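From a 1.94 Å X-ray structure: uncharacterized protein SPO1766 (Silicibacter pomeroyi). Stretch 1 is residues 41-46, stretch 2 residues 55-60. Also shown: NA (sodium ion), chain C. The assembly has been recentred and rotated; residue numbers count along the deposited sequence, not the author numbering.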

# COMPACT_ATOMS: atom_id res chain seq x y z
N LEU A 41 -5.17 14.44 -13.10
CA LEU A 41 -3.91 13.81 -13.49
C LEU A 41 -3.89 12.34 -13.13
O LEU A 41 -4.49 11.92 -12.15
N ARG A 42 -3.17 11.57 -13.92
CA ARG A 42 -2.93 10.17 -13.60
C ARG A 42 -1.57 9.76 -14.11
O ARG A 42 -1.20 10.10 -15.24
N VAL A 43 -0.78 9.10 -13.27
CA VAL A 43 0.55 8.69 -13.68
C VAL A 43 0.59 7.18 -13.84
O VAL A 43 -0.04 6.45 -13.10
N ASP A 44 1.36 6.71 -14.82
CA ASP A 44 1.36 5.28 -15.20
C ASP A 44 1.94 4.38 -14.10
O ASP A 44 1.35 3.36 -13.77
N VAL A 45 3.08 4.79 -13.54
CA VAL A 45 3.65 4.13 -12.39
C VAL A 45 4.13 5.20 -11.41
O VAL A 45 4.82 6.15 -11.79
N MSE A 46 3.75 5.02 -10.14
CA MSE A 46 4.40 5.75 -9.05
C MSE A 46 5.29 4.81 -8.29
O MSE A 46 4.84 3.73 -7.90
N TRP A 55 8.94 8.73 -7.22
CA TRP A 55 9.25 8.69 -8.64
C TRP A 55 7.99 8.53 -9.45
O TRP A 55 7.10 7.77 -9.08
N VAL A 56 7.88 9.29 -10.52
CA VAL A 56 6.82 9.11 -11.48
C VAL A 56 7.49 8.56 -12.74
O VAL A 56 8.52 9.10 -13.22
N ILE A 57 6.91 7.48 -13.25
CA ILE A 57 7.37 6.87 -14.49
C ILE A 57 6.20 6.79 -15.46
O ILE A 57 5.19 6.13 -15.19
N GLU A 58 6.35 7.49 -16.59
CA GLU A 58 5.41 7.43 -17.66
C GLU A 58 5.87 6.43 -18.70
O GLU A 58 6.95 6.61 -19.33
N CYS A 59 5.02 5.45 -18.96
CA CYS A 59 5.29 4.32 -19.81
C CYS A 59 4.68 4.59 -21.17
O CYS A 59 3.49 4.48 -21.36
N LYS A 60 5.52 4.94 -22.15
CA LYS A 60 5.02 5.24 -23.49
C LYS A 60 5.32 4.09 -24.45
O LYS A 60 6.45 3.75 -24.70

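What holds the two stretches together where the chain turns a corner at Asp44? Two hydrogen bonds cross there in opposite senses, each pairing a backbone amide with a carboxylate. Asp44 N donates to Glu58 OE2 at 2.9 Å, nearly straight at 165°, and Cys59 N donates to Asp44 OD2, also at 2.9 Å. Asp44 points toward the other stretch with chi1 m, which sets its carboxylate beside the amide of Cys59. Glu58 starts out away from stretch 1, but chi1 m and chi2 m fold the chain back, so that its end comes nearer.

How are two acidic side chains accommodated so close together? Asp44 OD2 and Glu58 OE1 are 3.5 Å apart, an approach of like charges that the surrounding donors help to offset. Water 1 lies between the carboxylates, 2.9 Å from Asp44 OD1 and 2.6 Å from Glu58 OE1, and can donate to either, with more acceptors in reach than it has protons. Lys60 points away at its CB, but its end comes nearer, and NZ forms a long salt bridge of 3.9 Å with Glu58 OE1. Water 2 links Lys60 to Asp44, accepting from Lys60 NZ at 2.8 Å and donating to Asp44 OD2 at a short 2.4 Å.

Where does the sodium ion enter this network? It binds Cys59 O at 2.5 Å, together with waters 2, 3 and 4 and one atom elsewhere in the structure. Water 2 lies 2.3 Å from NA, so the water that donates to Asp44 OD2 also ties that carboxylate to the metal indirectly.

What continues the contact beyond the polar corner? Val45 and Ile57 form an antiparallel hydrogen-bonded pair: Val45 N donates to Ile57 O at 3.0 Å, and Ile57 N to Val45 O at 2.9 Å. The next pair, Met46 and Val56, is non-hydrogen-bonded, but Met46 CA approaches Trp55 O at 3.4 Å in a CA-H...O contact.

Which side chains pack across the strands? Val45 (chi1 t) and Ile57 (chi1 m, chi2 off-well at 110°) share one face, where Val45 CG1 meets Ile57 CD1 at 4.1 Å. Val45 CG2 lies 4.1 Å from SG of Cys59, whose chi1 is m. Selenomethionine Met46 and Val56, both t at chi1, occupy the other face. Val43, chi1 m, points toward stretch 2 and brings CG1 to 3.9 Å from Val56 CG1. Trp55 starts sideways and its end leads away.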

# COMPACT_ATOMS: atom_id res chain seq x y z
CB LEU A 41 -2.73 14.48 -12.79
CG LEU A 41 -2.44 15.94 -13.13
CD1 LEU A 41 -1.40 16.47 -12.15
CD2 LEU A 41 -1.95 16.06 -14.59
CB ARG A 42 -4.00 9.29 -14.21
CG ARG A 42 -4.05 7.92 -13.55
CD ARG A 42 -5.17 7.09 -14.11
NE ARG A 42 -4.87 6.76 -15.50
CZ ARG A 42 -5.59 5.94 -16.27
NH1 ARG A 42 -6.67 5.31 -15.78
NH2 ARG A 42 -5.20 5.74 -17.54
CB VAL A 43 1.67 9.19 -12.70
CG1 VAL A 43 1.56 10.70 -12.38
CG2 VAL A 43 1.73 8.38 -11.48
CB ASP A 44 2.14 5.10 -16.49
CG ASP A 44 1.48 5.80 -17.68
OD1 ASP A 44 0.25 6.00 -17.65
OD2 ASP A 44 2.23 6.11 -18.63
CB VAL A 45 4.81 3.18 -12.76
CG1 VAL A 45 5.46 2.58 -11.49
CG2 VAL A 45 4.30 2.07 -13.67
CB MSE A 46 3.38 6.41 -8.12
CG MSE A 46 4.11 7.23 -6.98
SE MSE A 46 3.03 8.17 -5.74
CE MSE A 46 4.09 7.90 -4.07
CB TRP A 55 10.14 7.50 -8.93
CG TRP A 55 11.54 7.61 -8.43
CD1 TRP A 55 12.05 8.51 -7.55
CD2 TRP A 55 12.62 6.72 -8.75
NE1 TRP A 55 13.37 8.24 -7.28
CE2 TRP A 55 13.74 7.14 -8.02
CE3 TRP A 55 12.72 5.60 -9.55
CZ2 TRP A 55 14.97 6.50 -8.10
CZ3 TRP A 55 13.97 4.96 -9.64
CH2 TRP A 55 15.06 5.43 -8.91
CB VAL A 56 6.11 10.44 -11.78
CG1 VAL A 56 5.38 10.40 -13.15
CG2 VAL A 56 5.19 10.80 -10.60
CB ILE A 57 7.97 5.46 -14.28
CG1 ILE A 57 9.13 5.54 -13.30
CG2 ILE A 57 8.46 4.83 -15.60
CD1 ILE A 57 8.80 4.91 -11.99
CB GLU A 58 5.24 8.83 -18.29
CG GLU A 58 4.48 9.79 -17.46
CD GLU A 58 3.03 9.39 -17.31
OE1 GLU A 58 2.25 9.61 -18.26
OE2 GLU A 58 2.67 8.86 -16.24
CB CYS A 59 4.73 3.03 -19.20
SG CYS A 59 5.45 2.67 -17.58
CB LYS A 60 5.60 6.55 -23.97
CG LYS A 60 5.29 7.71 -23.05
CD LYS A 60 3.78 7.90 -23.02
CE LYS A 60 3.36 8.98 -22.10
NZ LYS A 60 1.86 9.16 -22.07
NA NA C . 1.05 4.78 -21.87
O HOH W 1 -0.23 8.84 -17.90
O HOH W 2 1.17 6.79 -20.70
O HOH W 3 0.57 3.36 -20.22
O HOH W 4 -1.01 5.48 -22.71